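Local structure of beta-galactosidase/beta-glucuronidase (Faecalibacterium prausnitzii L2-6, 6MVF) at residues Q510-Y513 against H514-M517; K562-D566 against S567-Y571; V570-A573 against Y574-D578. The protein binds flavin mononucleotide and is a glycoside hydrolase of family 2, probably acting as a beta-glucuronidase in a human gut bacterium. One frame throughout, in Å; residues are numbered along the deposited sequence.

Interaction 1: Q510-Y513 against H514-M517; sequences QALY and HEYM
Gln510 and His514 lie one turn apart on helix 507-522, an outer helix of the TIM barrel of this family 2 glycosidase. It follows the barrel strand 482-487 in the chain. Gln510 O accepts the amide of His514, N to O 3.1 Å. The side chains also meet: Gln510 CG is 3.9 Å from His514 CD2, with the amide and ring planes 60° apart. The amide end of Gln510 is bonded outside this helix: NE2 donates to the carbonyls of Cys489 and Gly555.

Ala511 O takes the amide of Glu515, N to O 2.7 Å. The Glu515 side chain folds back along this turn. Its CG lies beside the backbone N (chi1 -78°), and the chain then runs extended toward the start of the helix. Its carboxylate reaches strand 596-602, where OE2 forms a salt bridge with Lys599 and a hydrogen bond with Tyr601 OH.

Leu512 O accepts Tyr516 N. Its branch CD2 rests 3.6 Å from Glu515 OE1, so a methyl group flanks the carboxylate.

Tyr513 carries most of the side-chain contact. Its ring makes a T-shaped, edge-to-face pair with His514, the planes at 88° and the centroids 4.9 Å apart. The tyrosine supplies the edge, and its CD1 sits over the centre of the imidazole. His514 ND1 is engaged by Tyr571 OH of helix 566-575. One face of the Tyr513 ring receives Met517 in a CH-pi contact. The bent methionine chain also brings its sulfur above that face, a more distant Met-aromatic contact with SD 5.0 Å from the Tyr513 ring centroid. Met517 CG lies 3.8 Å from Tyr513 CE1.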
ATOM      1  N   GLN A 510     -18.003  37.170  13.132  1.00 31.38           N
ATOM      2  CA  GLN A 510     -18.414  36.183  12.153  1.00 28.34           C
ATOM      3  C   GLN A 510     -19.169  35.040  12.808  1.00 26.48           C
ATOM      4  O   GLN A 510     -20.102  34.496  12.208  1.00 29.14           O
ATOM      5  CB  GLN A 510     -17.200  35.676  11.401  1.00 24.93           C
ATOM      6  CG  GLN A 510     -17.520  34.850  10.176  1.00 28.12           C
ATOM      7  CD  GLN A 510     -16.362  33.898   9.816  1.00 29.26           C
ATOM      8  OE1 GLN A 510     -15.684  33.380  10.701  1.00 27.43           O
ATOM      9  NE2 GLN A 510     -16.125  33.689   8.518  1.00 30.16           N
ATOM     10  N   ALA A 511     -18.813  34.687  14.047  1.00 29.49           N
ATOM     11  CA  ALA A 511     -19.537  33.632  14.760  1.00 28.72           C
ATOM     12  C   ALA A 511     -20.943  34.080  15.140  1.00 27.14           C
ATOM     13  O   ALA A 511     -21.885  33.284  15.063  1.00 30.58           O
ATOM     14  CB  ALA A 511     -18.762  33.182  16.003  1.00 22.89           C
ATOM     15  N   LEU A 512     -21.106  35.349  15.542  1.00 28.12           N
ATOM     16  CA  LEU A 512     -22.434  35.887  15.841  1.00 26.19           C
ATOM     17  C   LEU A 512     -23.317  35.894  14.602  1.00 26.26           C
ATOM     18  O   LEU A 512     -24.505  35.576  14.678  1.00 31.50           O
ATOM     19  CB  LEU A 512     -22.326  37.310  16.406  1.00 23.58           C
ATOM     20  CG  LEU A 512     -21.818  37.507  17.831  1.00 29.06           C
ATOM     21  CD1 LEU A 512     -21.609  38.993  18.110  1.00 30.52           C
ATOM     22  CD2 LEU A 512     -22.775  36.904  18.849  1.00 28.38           C
ATOM     23  N   TYR A 513     -22.760  36.292  13.462  1.00 28.11           N
ATOM     24  CA  TYR A 513     -23.504  36.276  12.212  1.00 29.53           C
ATOM     25  C   TYR A 513     -24.034  34.871  11.908  1.00 33.80           C
ATOM     26  O   TYR A 513     -25.219  34.695  11.584  1.00 27.77           O
ATOM     27  CB  TYR A 513     -22.598  36.794  11.084  1.00 29.07           C
ATOM     28  CG  TYR A 513     -23.189  36.668   9.705  1.00 28.38           C
ATOM     29  CD1 TYR A 513     -23.075  35.485   8.992  1.00 27.30           C
ATOM     30  CD2 TYR A 513     -23.879  37.733   9.118  1.00 28.82           C
ATOM     31  CE1 TYR A 513     -23.632  35.357   7.736  1.00 31.63           C
ATOM     32  CE2 TYR A 513     -24.436  37.623   7.857  1.00 25.55           C
ATOM     33  CZ  TYR A 513     -24.307  36.428   7.171  1.00 32.71           C
ATOM     34  OH  TYR A 513     -24.835  36.291   5.919  1.00 31.72           O
ATOM     35  N   HIS A 514     -23.170  33.850  12.031  1.00 29.89           N
ATOM     36  CA  HIS A 514     -23.577  32.492  11.684  1.00 28.56           C
ATOM     37  C   HIS A 514     -24.377  31.814  12.788  1.00 28.15           C
ATOM     38  O   HIS A 514     -25.180  30.923  12.494  1.00 27.63           O
ATOM     39  CB  HIS A 514     -22.359  31.662  11.313  1.00 27.19           C
ATOM     40  CG  HIS A 514     -21.814  31.982   9.961  1.00 22.58           C
ATOM     41  ND1 HIS A 514     -22.549  31.815   8.806  1.00 23.51           N
ATOM     42  CD2 HIS A 514     -20.616  32.477   9.575  1.00 23.62           C
ATOM     43  CE1 HIS A 514     -21.819  32.173   7.765  1.00 26.00           C
ATOM     44  NE2 HIS A 514     -20.640  32.580   8.205  1.00 25.29           N
ATOM     45  N   GLU A 515     -24.193  32.217  14.047  1.00 29.23           N
ATOM     46  CA  GLU A 515     -25.128  31.799  15.091  1.00 30.66           C
ATOM     47  C   GLU A 515     -26.564  32.132  14.697  1.00 33.57           C
ATOM     48  O   GLU A 515     -27.467  31.292  14.817  1.00 31.14           O
ATOM     49  CB  GLU A 515     -24.770  32.456  16.428  1.00 29.14           C
ATOM     50  CG  GLU A 515     -23.593  31.792  17.145  1.00 33.76           C
ATOM     51  CD  GLU A 515     -23.057  32.608  18.329  1.00 39.75           C
ATOM     52  OE1 GLU A 515     -23.794  33.445  18.908  1.00 42.19           O
ATOM     53  OE2 GLU A 515     -21.879  32.407  18.681  1.00 38.87           O
ATOM     54  N   TYR A 516     -26.791  33.354  14.200  1.00 34.37           N
ATOM     55  CA  TYR A 516     -28.144  33.744  13.814  1.00 31.59           C
ATOM     56  C   TYR A 516     -28.613  32.965  12.588  1.00 28.89           C
ATOM     57  O   TYR A 516     -29.740  32.464  12.561  1.00 33.03           O
ATOM     58  CB  TYR A 516     -28.213  35.258  13.573  1.00 25.98           C
ATOM     59  CG  TYR A 516     -29.557  35.769  13.069  1.00 24.76           C
ATOM     60  CD1 TYR A 516     -29.925  35.614  11.732  1.00 25.65           C
ATOM     61  CD2 TYR A 516     -30.451  36.419  13.923  1.00 24.43           C
ATOM     62  CE1 TYR A 516     -31.145  36.074  11.255  1.00 29.14           C
ATOM     63  CE2 TYR A 516     -31.674  36.904  13.454  1.00 26.81           C
ATOM     64  CZ  TYR A 516     -32.014  36.717  12.113  1.00 34.40           C
ATOM     65  OH  TYR A 516     -33.214  37.165  11.613  1.00 32.83           O
ATOM     66  N   MET A 517     -27.765  32.849  11.562  1.00 28.71           N
ATOM     67  CA  MET A 517     -28.203  32.244  10.304  1.00 27.69           C
ATOM     68  C   MET A 517     -28.473  30.753  10.458  1.00 30.28           C
ATOM     69  O   MET A 517     -29.427  30.230   9.870  1.00 34.10           O
ATOM     70  CB  MET A 517     -27.164  32.478   9.211  1.00 26.09           C
ATOM     71  CG  MET A 517     -26.921  33.941   8.921  1.00 33.74           C
ATOM     72  SD  MET A 517     -28.422  34.783   8.350  1.00 34.55           S
ATOM     73  CE  MET A 517     -28.560  34.150   6.674  1.00 27.21           C
TER

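Interaction 2: K562-D566 against S567-Y571; sequences KTRKD and SFYVY
Arg564 lays its aliphatic chain over the Phe568 ring where a loop enters helix 566-575 of the TIM-barrel domain. The packing is tight here. Arg564 CG stands over the ring centre, 3.8 Å from the Phe568 centroid and 3° off the normal, a CH-pi contact. The two side chains run alongside each other and point the same way. Phe568 CG is anti to its backbone N (chi1 169°), which puts a ring face against the arginine chain. Tyr569 crosses the arginine at about a right angle, its OH 3.4 Å from Arg564 CD. Phe568 and Leu327 of helix 314-327 meet on the buried side.

The other end is looser. Lys562 and Thr563 do not touch the helix segment and instead come near a second subunit, where Thr563 packs on Met213 of that subunit. The Lys565 amine makes a salt bridge with Asp537.

The backbone bonds of the first turn are mostly weak. Asp566 O takes two weak bonds, from Tyr569 N and Val570 N. Lys565 O accepts Phe568 N at 3.0 Å, and the donor stands above the carbonyl plane.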
ATOM      1  N   LYS A 562      -6.200  24.089   7.310  1.00 29.51           N
ATOM      2  CA  LYS A 562      -5.668  23.671   8.602  1.00 32.43           C
ATOM      3  C   LYS A 562      -6.508  24.115   9.800  1.00 33.78           C
ATOM      4  O   LYS A 562      -6.600  23.374  10.785  1.00 32.87           O
ATOM      5  CB  LYS A 562      -4.238  24.194   8.771  1.00 30.50           C
ATOM      6  CG  LYS A 562      -3.231  23.505   7.892  1.00 32.96           C
ATOM      7  CD  LYS A 562      -1.809  23.732   8.385  1.00 36.47           C
ATOM      8  CE  LYS A 562      -0.846  22.864   7.603  1.00 37.54           C
ATOM      9  NZ  LYS A 562      -1.305  21.448   7.606  1.00 42.35           N
ATOM     10  N   THR A 563      -7.111  25.308   9.757  1.00 35.55           N
ATOM     11  CA  THR A 563      -7.681  25.936  10.945  1.00 28.78           C
ATOM     12  C   THR A 563      -9.174  26.157  10.749  1.00 25.76           C
ATOM     13  O   THR A 563      -9.591  26.943   9.892  1.00 29.71           O
ATOM     14  CB  THR A 563      -6.969  27.256  11.277  1.00 28.37           C
ATOM     15  OG1 THR A 563      -5.579  27.008  11.473  1.00 34.49           O
ATOM     16  CG2 THR A 563      -7.505  27.858  12.558  1.00 27.75           C
ATOM     17  N   ARG A 564      -9.964  25.470  11.563  1.00 25.81           N
ATOM     18  CA  ARG A 564     -11.400  25.653  11.617  1.00 20.93           C
ATOM     19  C   ARG A 564     -11.719  26.869  12.475  1.00 31.41           C
ATOM     20  O   ARG A 564     -11.360  26.917  13.664  1.00 31.61           O
ATOM     21  CB  ARG A 564     -12.051  24.404  12.188  1.00 28.18           C
ATOM     22  CG  ARG A 564     -11.884  23.177  11.310  1.00 29.06           C
ATOM     23  CD  ARG A 564     -11.918  21.902  12.142  1.00 32.64           C
ATOM     24  NE  ARG A 564     -11.886  20.711  11.303  1.00 31.82           N
ATOM     25  CZ  ARG A 564     -10.800  20.288  10.657  1.00 46.45           C
ATOM     26  NH1 ARG A 564      -9.653  20.963  10.765  1.00 39.21           N
ATOM     27  NH2 ARG A 564     -10.865  19.198   9.889  1.00 44.24           N
ATOM     28  N   LYS A 565     -12.388  27.854  11.877  1.00 24.68           N
ATOM     29  CA  LYS A 565     -12.766  29.019  12.648  1.00 25.29           C
ATOM     30  C   LYS A 565     -13.914  28.661  13.588  1.00 29.92           C
ATOM     31  O   LYS A 565     -14.511  27.585  13.505  1.00 28.84           O
ATOM     32  CB  LYS A 565     -13.141  30.164  11.718  1.00 28.71           C
ATOM     33  CG  LYS A 565     -12.044  30.535  10.751  1.00 24.25           C
ATOM     34  CD  LYS A 565     -12.514  31.621   9.832  1.00 23.63           C
ATOM     35  CE  LYS A 565     -11.564  31.780   8.687  1.00 26.36           C
ATOM     36  NZ  LYS A 565     -12.162  32.715   7.696  1.00 30.25           N
ATOM     37  N   ASP A 566     -14.220  29.572  14.510  1.00 32.93           N
ATOM     38  CA  ASP A 566     -15.285  29.280  15.465  1.00 33.73           C
ATOM     39  C   ASP A 566     -16.636  29.146  14.762  1.00 31.49           C
ATOM     40  O   ASP A 566     -17.514  28.419  15.240  1.00 31.65           O
ATOM     41  CB  ASP A 566     -15.318  30.355  16.563  1.00 33.93           C
ATOM     42  CG  ASP A 566     -14.177  30.189  17.612  1.00 36.32           C
ATOM     43  OD1 ASP A 566     -13.473  29.135  17.655  1.00 31.23           O
ATOM     44  OD2 ASP A 566     -13.993  31.141  18.407  1.00 32.81           O
ATOM     45  N   SER A 567     -16.802  29.811  13.613  1.00 32.05           N
ATOM     46  CA  SER A 567     -18.024  29.674  12.821  1.00 32.34           C
ATOM     47  C   SER A 567     -18.235  28.249  12.359  1.00 31.60           C
ATOM     48  O   SER A 567     -19.382  27.822  12.182  1.00 29.72           O
ATOM     49  CB  SER A 567     -17.977  30.585  11.592  1.00 30.64           C
ATOM     50  OG  SER A 567     -18.188  31.928  11.950  1.00 40.09           O
ATOM     51  N   PHE A 568     -17.141  27.530  12.090  1.00 27.70           N
ATOM     52  CA  PHE A 568     -17.235  26.136  11.686  1.00 22.94           C
ATOM     53  C   PHE A 568     -17.990  25.314  12.727  1.00 27.02           C
ATOM     54  O   PHE A 568     -18.879  24.528  12.384  1.00 25.31           O
ATOM     55  CB  PHE A 568     -15.826  25.605  11.454  1.00 29.16           C
ATOM     56  CG  PHE A 568     -15.739  24.118  11.292  1.00 30.32           C
ATOM     57  CD1 PHE A 568     -15.693  23.279  12.413  1.00 24.96           C
ATOM     58  CD2 PHE A 568     -15.652  23.556  10.018  1.00 24.39           C
ATOM     59  CE1 PHE A 568     -15.606  21.917  12.253  1.00 30.55           C
ATOM     60  CE2 PHE A 568     -15.547  22.190   9.853  1.00 25.11           C
ATOM     61  CZ  PHE A 568     -15.527  21.366  10.962  1.00 25.65           C
ATOM     62  N   TYR A 569     -17.671  25.507  14.011  1.00 28.73           N
ATOM     63  CA  TYR A 569     -18.255  24.703  15.079  1.00 23.01           C
ATOM     64  C   TYR A 569     -19.686  25.101  15.405  1.00 27.48           C
ATOM     65  O   TYR A 569     -20.423  24.285  15.965  1.00 25.99           O
ATOM     66  CB  TYR A 569     -17.377  24.785  16.336  1.00 30.08           C
ATOM     67  CG  TYR A 569     -16.011  24.159  16.128  1.00 29.42           C
ATOM     68  CD1 TYR A 569     -15.826  22.778  16.258  1.00 31.21           C
ATOM     69  CD2 TYR A 569     -14.916  24.936  15.767  1.00 27.54           C
ATOM     70  CE1 TYR A 569     -14.576  22.194  16.055  1.00 27.64           C
ATOM     71  CE2 TYR A 569     -13.655  24.360  15.550  1.00 29.11           C
ATOM     72  CZ  TYR A 569     -13.499  22.995  15.695  1.00 31.37           C
ATOM     73  OH  TYR A 569     -12.275  22.432  15.478  1.00 38.35           O
ATOM     74  N   VAL A 570     -20.098  26.330  15.073  1.00 25.97           N
ATOM     75  CA  VAL A 570     -21.521  26.652  15.076  1.00 24.19           C
ATOM     76  C   VAL A 570     -22.281  25.667  14.188  1.00 27.83           C
ATOM     77  O   VAL A 570     -23.225  25.000  14.626  1.00 25.64           O
ATOM     78  CB  VAL A 570     -21.755  28.100  14.609  1.00 29.05           C
ATOM     79  CG1 VAL A 570     -23.261  28.331  14.331  1.00 20.41           C
ATOM     80  CG2 VAL A 570     -21.197  29.111  15.622  1.00 24.39           C
ATOM     81  N   TYR A 571     -21.876  25.567  12.921  1.00 22.64           N
ATOM     82  CA  TYR A 571     -22.568  24.680  11.998  1.00 25.89           C
ATOM     83  C   TYR A 571     -22.411  23.225  12.395  1.00 26.02           C
ATOM     84  O   TYR A 571     -23.363  22.447  12.276  1.00 24.65           O
ATOM     85  CB  TYR A 571     -22.075  24.919  10.575  1.00 22.57           C
ATOM     86  CG  TYR A 571     -22.660  26.199  10.100  1.00 21.86           C
ATOM     87  CD1 TYR A 571     -24.028  26.342  10.002  1.00 23.76           C
ATOM     88  CD2 TYR A 571     -21.868  27.292   9.850  1.00 28.10           C
ATOM     89  CE1 TYR A 571     -24.587  27.517   9.614  1.00 22.53           C
ATOM     90  CE2 TYR A 571     -22.419  28.482   9.448  1.00 22.98           C
ATOM     91  CZ  TYR A 571     -23.778  28.590   9.325  1.00 25.13           C
ATOM     92  OH  TYR A 571     -24.336  29.778   8.924  1.00 25.79           O
TER

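Interaction 3: V570-A573 against Y574-D578; sequences VYQA and YWAKD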
ATOM      1  N   VAL A 570     -20.098  26.330  15.073  1.00 25.97           N
ATOM      2  CA  VAL A 570     -21.521  26.652  15.076  1.00 24.19           C
ATOM      3  C   VAL A 570     -22.281  25.667  14.188  1.00 27.83           C
ATOM      4  O   VAL A 570     -23.225  25.000  14.626  1.00 25.64           O
ATOM      5  CB  VAL A 570     -21.755  28.100  14.609  1.00 29.05           C
ATOM      6  CG1 VAL A 570     -23.261  28.331  14.331  1.00 20.41           C
ATOM      7  CG2 VAL A 570     -21.197  29.111  15.622  1.00 24.39           C
ATOM      8  N   TYR A 571     -21.876  25.567  12.921  1.00 22.64           N
ATOM      9  CA  TYR A 571     -22.568  24.680  11.998  1.00 25.89           C
ATOM     10  C   TYR A 571     -22.411  23.225  12.395  1.00 26.02           C
ATOM     11  O   TYR A 571     -23.363  22.447  12.276  1.00 24.65           O
ATOM     12  CB  TYR A 571     -22.075  24.919  10.575  1.00 22.57           C
ATOM     13  CG  TYR A 571     -22.660  26.199  10.100  1.00 21.86           C
ATOM     14  CD1 TYR A 571     -24.028  26.342  10.002  1.00 23.76           C
ATOM     15  CD2 TYR A 571     -21.868  27.292   9.850  1.00 28.10           C
ATOM     16  CE1 TYR A 571     -24.587  27.517   9.614  1.00 22.53           C
ATOM     17  CE2 TYR A 571     -22.419  28.482   9.448  1.00 22.98           C
ATOM     18  CZ  TYR A 571     -23.778  28.590   9.325  1.00 25.13           C
ATOM     19  OH  TYR A 571     -24.336  29.778   8.924  1.00 25.79           O
ATOM     20  N   GLN A 572     -21.235  22.843  12.896  1.00 24.20           N
ATOM     21  CA  GLN A 572     -21.051  21.463  13.317  1.00 25.00           C
ATOM     22  C   GLN A 572     -22.039  21.097  14.411  1.00 28.05           C
ATOM     23  O   GLN A 572     -22.682  20.043  14.347  1.00 27.06           O
ATOM     24  CB  GLN A 572     -19.623  21.216  13.788  1.00 26.75           C
ATOM     25  CG  GLN A 572     -19.325  19.735  13.848  1.00 22.05           C
ATOM     26  CD  GLN A 572     -17.887  19.429  14.197  1.00 30.75           C
ATOM     27  OE1 GLN A 572     -17.350  19.937  15.189  1.00 27.09           O
ATOM     28  NE2 GLN A 572     -17.246  18.579  13.378  1.00 31.47           N
ATOM     29  N   ALA A 573     -22.196  21.968  15.410  1.00 24.21           N
ATOM     30  CA  ALA A 573     -23.203  21.716  16.442  1.00 28.69           C
ATOM     31  C   ALA A 573     -24.631  21.708  15.870  1.00 25.74           C
ATOM     32  O   ALA A 573     -25.483  20.950  16.343  1.00 26.63           O
ATOM     33  CB  ALA A 573     -23.069  22.744  17.580  1.00 22.35           C
ATOM     34  N   TYR A 574     -24.915  22.515  14.841  1.00 26.35           N
ATOM     35  CA  TYR A 574     -26.275  22.566  14.314  1.00 25.44           C
ATOM     36  C   TYR A 574     -26.577  21.437  13.337  1.00 32.88           C
ATOM     37  O   TYR A 574     -27.749  21.103  13.154  1.00 32.15           O
ATOM     38  CB  TYR A 574     -26.536  23.904  13.624  1.00 25.61           C
ATOM     39  CG  TYR A 574     -27.164  24.967  14.513  1.00 31.64           C
ATOM     40  CD1 TYR A 574     -26.375  25.817  15.305  1.00 27.26           C
ATOM     41  CD2 TYR A 574     -28.545  25.134  14.548  1.00 26.35           C
ATOM     42  CE1 TYR A 574     -26.955  26.792  16.114  1.00 22.36           C
ATOM     43  CE2 TYR A 574     -29.129  26.091  15.355  1.00 28.26           C
ATOM     44  CZ  TYR A 574     -28.333  26.920  16.129  1.00 29.40           C
ATOM     45  OH  TYR A 574     -28.941  27.864  16.923  1.00 30.33           O
ATOM     46  N   TRP A 575     -25.555  20.837  12.724  1.00 26.33           N
ATOM     47  CA  TRP A 575     -25.719  19.877  11.639  1.00 24.96           C
ATOM     48  C   TRP A 575     -25.211  18.479  11.963  1.00 27.93           C
ATOM     49  O   TRP A 575     -25.869  17.501  11.596  1.00 31.82           O
ATOM     50  CB  TRP A 575     -24.984  20.365  10.385  1.00 22.39           C
ATOM     51  CG  TRP A 575     -25.501  21.634   9.792  1.00 27.23           C
ATOM     52  CD1 TRP A 575     -26.679  22.279  10.084  1.00 21.16           C
ATOM     53  CD2 TRP A 575     -24.839  22.435   8.804  1.00 23.59           C
ATOM     54  NE1 TRP A 575     -26.789  23.423   9.323  1.00 23.33           N
ATOM     55  CE2 TRP A 575     -25.673  23.539   8.533  1.00 24.79           C
ATOM     56  CE3 TRP A 575     -23.619  22.327   8.133  1.00 22.35           C
ATOM     57  CZ2 TRP A 575     -25.333  24.509   7.614  1.00 21.95           C
ATOM     58  CZ3 TRP A 575     -23.283  23.292   7.232  1.00 25.79           C
ATOM     59  CH2 TRP A 575     -24.137  24.378   6.982  1.00 24.30           C
ATOM     60  N   ALA A 576     -24.043  18.355  12.599  1.00 22.59           N
ATOM     61  CA  ALA A 576     -23.400  17.056  12.746  1.00 25.38           C
ATOM     62  C   ALA A 576     -24.121  16.217  13.786  1.00 32.85           C
ATOM     63  O   ALA A 576     -24.742  16.737  14.724  1.00 32.52           O
ATOM     64  CB  ALA A 576     -21.922  17.194  13.139  1.00 23.85           C
ATOM     65  N   LYS A 577     -24.039  14.900  13.608  1.00 30.32           N
ATOM     66  CA  LYS A 577     -24.650  13.989  14.562  1.00 29.02           C
ATOM     67  C   LYS A 577     -23.659  13.415  15.566  1.00 29.46           C
ATOM     68  O   LYS A 577     -24.059  13.125  16.700  1.00 27.41           O
ATOM     69  CB  LYS A 577     -25.369  12.853  13.821  1.00 29.99           C
ATOM     70  CG  LYS A 577     -26.596  13.329  13.020  1.00 33.86           C
ATOM     71  CD  LYS A 577     -27.427  14.358  13.799  1.00 35.84           C
ATOM     72  CE  LYS A 577     -28.446  15.076  12.911  1.00 47.93           C
ATOM     73  NZ  LYS A 577     -29.691  14.279  12.653  1.00 53.65           N
ATOM     74  N   ASP A 578     -22.385  13.254  15.195  1.00 24.14           N
ATOM     75  CA  ASP A 578     -21.401  12.768  16.157  1.00 25.65           C
ATOM     76  C   ASP A 578     -21.324  13.761  17.315  1.00 31.13           C
ATOM     77  O   ASP A 578     -21.281  14.977  17.075  1.00 28.54           O
ATOM     78  CB  ASP A 578     -20.019  12.590  15.517  1.00 28.31           C
ATOM     79  CG  ASP A 578     -19.925  11.353  14.593  1.00 36.89           C
ATOM     80  OD1 ASP A 578     -20.917  10.601  14.448  1.00 33.31           O
ATOM     81  OD2 ASP A 578     -18.833  11.138  14.006  1.00 42.72           O
TER
HETATM   82  O   HOH W   1     -26.762  18.439  15.581  1.00 28.88           O
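Tyr571 and Trp575 form the aromatic part of this contact. They lie side by side, pointing the same way, with ring planes 35° apart and a centroid separation of 4.6 Å to the six-membered ring of Trp575. The pair is oblique. Tyr571 CD1 comes over one face of the indole, toward its rim, and is 3.3 Å from Trp575 CZ2. Tyr571 CB covers the same six-membered ring in a CH-pi contact, 3.9 Å from its centroid. Trp575 CG sits beside the backbone N (chi1 -64°), which folds the indole back along the helix, alongside the tyrosine. Leu327 of helix 314-327 packs on both side chains.

The apolar contacts are lighter. Val570 CG1 lies 4.1 Å from Tyr574 CD1, and Gln572 CG is 3.7 Å from Ala576 CB. The phenol of Tyr574 reaches Gln519 of helix 507-522 through its OH, while Gln572 NE2 binds the carbonyl of Glu326.

The backbone bonds mark the C-terminal end of helix 566-575, packed beside helices 507-522 and 314-327 of the TIM barrel. Tyr574 N to Val570 O is a regular helical bond. Trp575 N is shared weakly between Tyr571 O and Gln572 O. Ala576 N still bonds Gln572 O at 2.8 Å, yet Ala576 is the first residue to leave helical backbone angles.

A water bridges this end. It donates to Ala573 O at 2.9 Å and to Ala576 O at 2.8 Å, joining the last turn to the departing chain. Ala576 O is also bonded by Asn603 ND2.

In the fold
Interactions 2 and 3 hold the start and end of the same helix, 566-575, and share Val570 and Tyr571. Interaction 1 lies on the neighbouring helix 507-522. Its centre is about 11 Å from that of interaction 2 and about 14 Å from that of interaction 3. Besides the His514-Tyr571 pair, Val570 packs against Glu515 to join the two helices. Interactions 1 and 2 are mostly buried; interaction 3 is partly buried. Their chemistry follows their places. Mid-helix, interaction 1 has regular backbone bonds. Interactions 2 and 3 sit at helix ends, where some of the backbone bonds are weak, and interaction 3 adds a bridging water. All three lie far from the flavin.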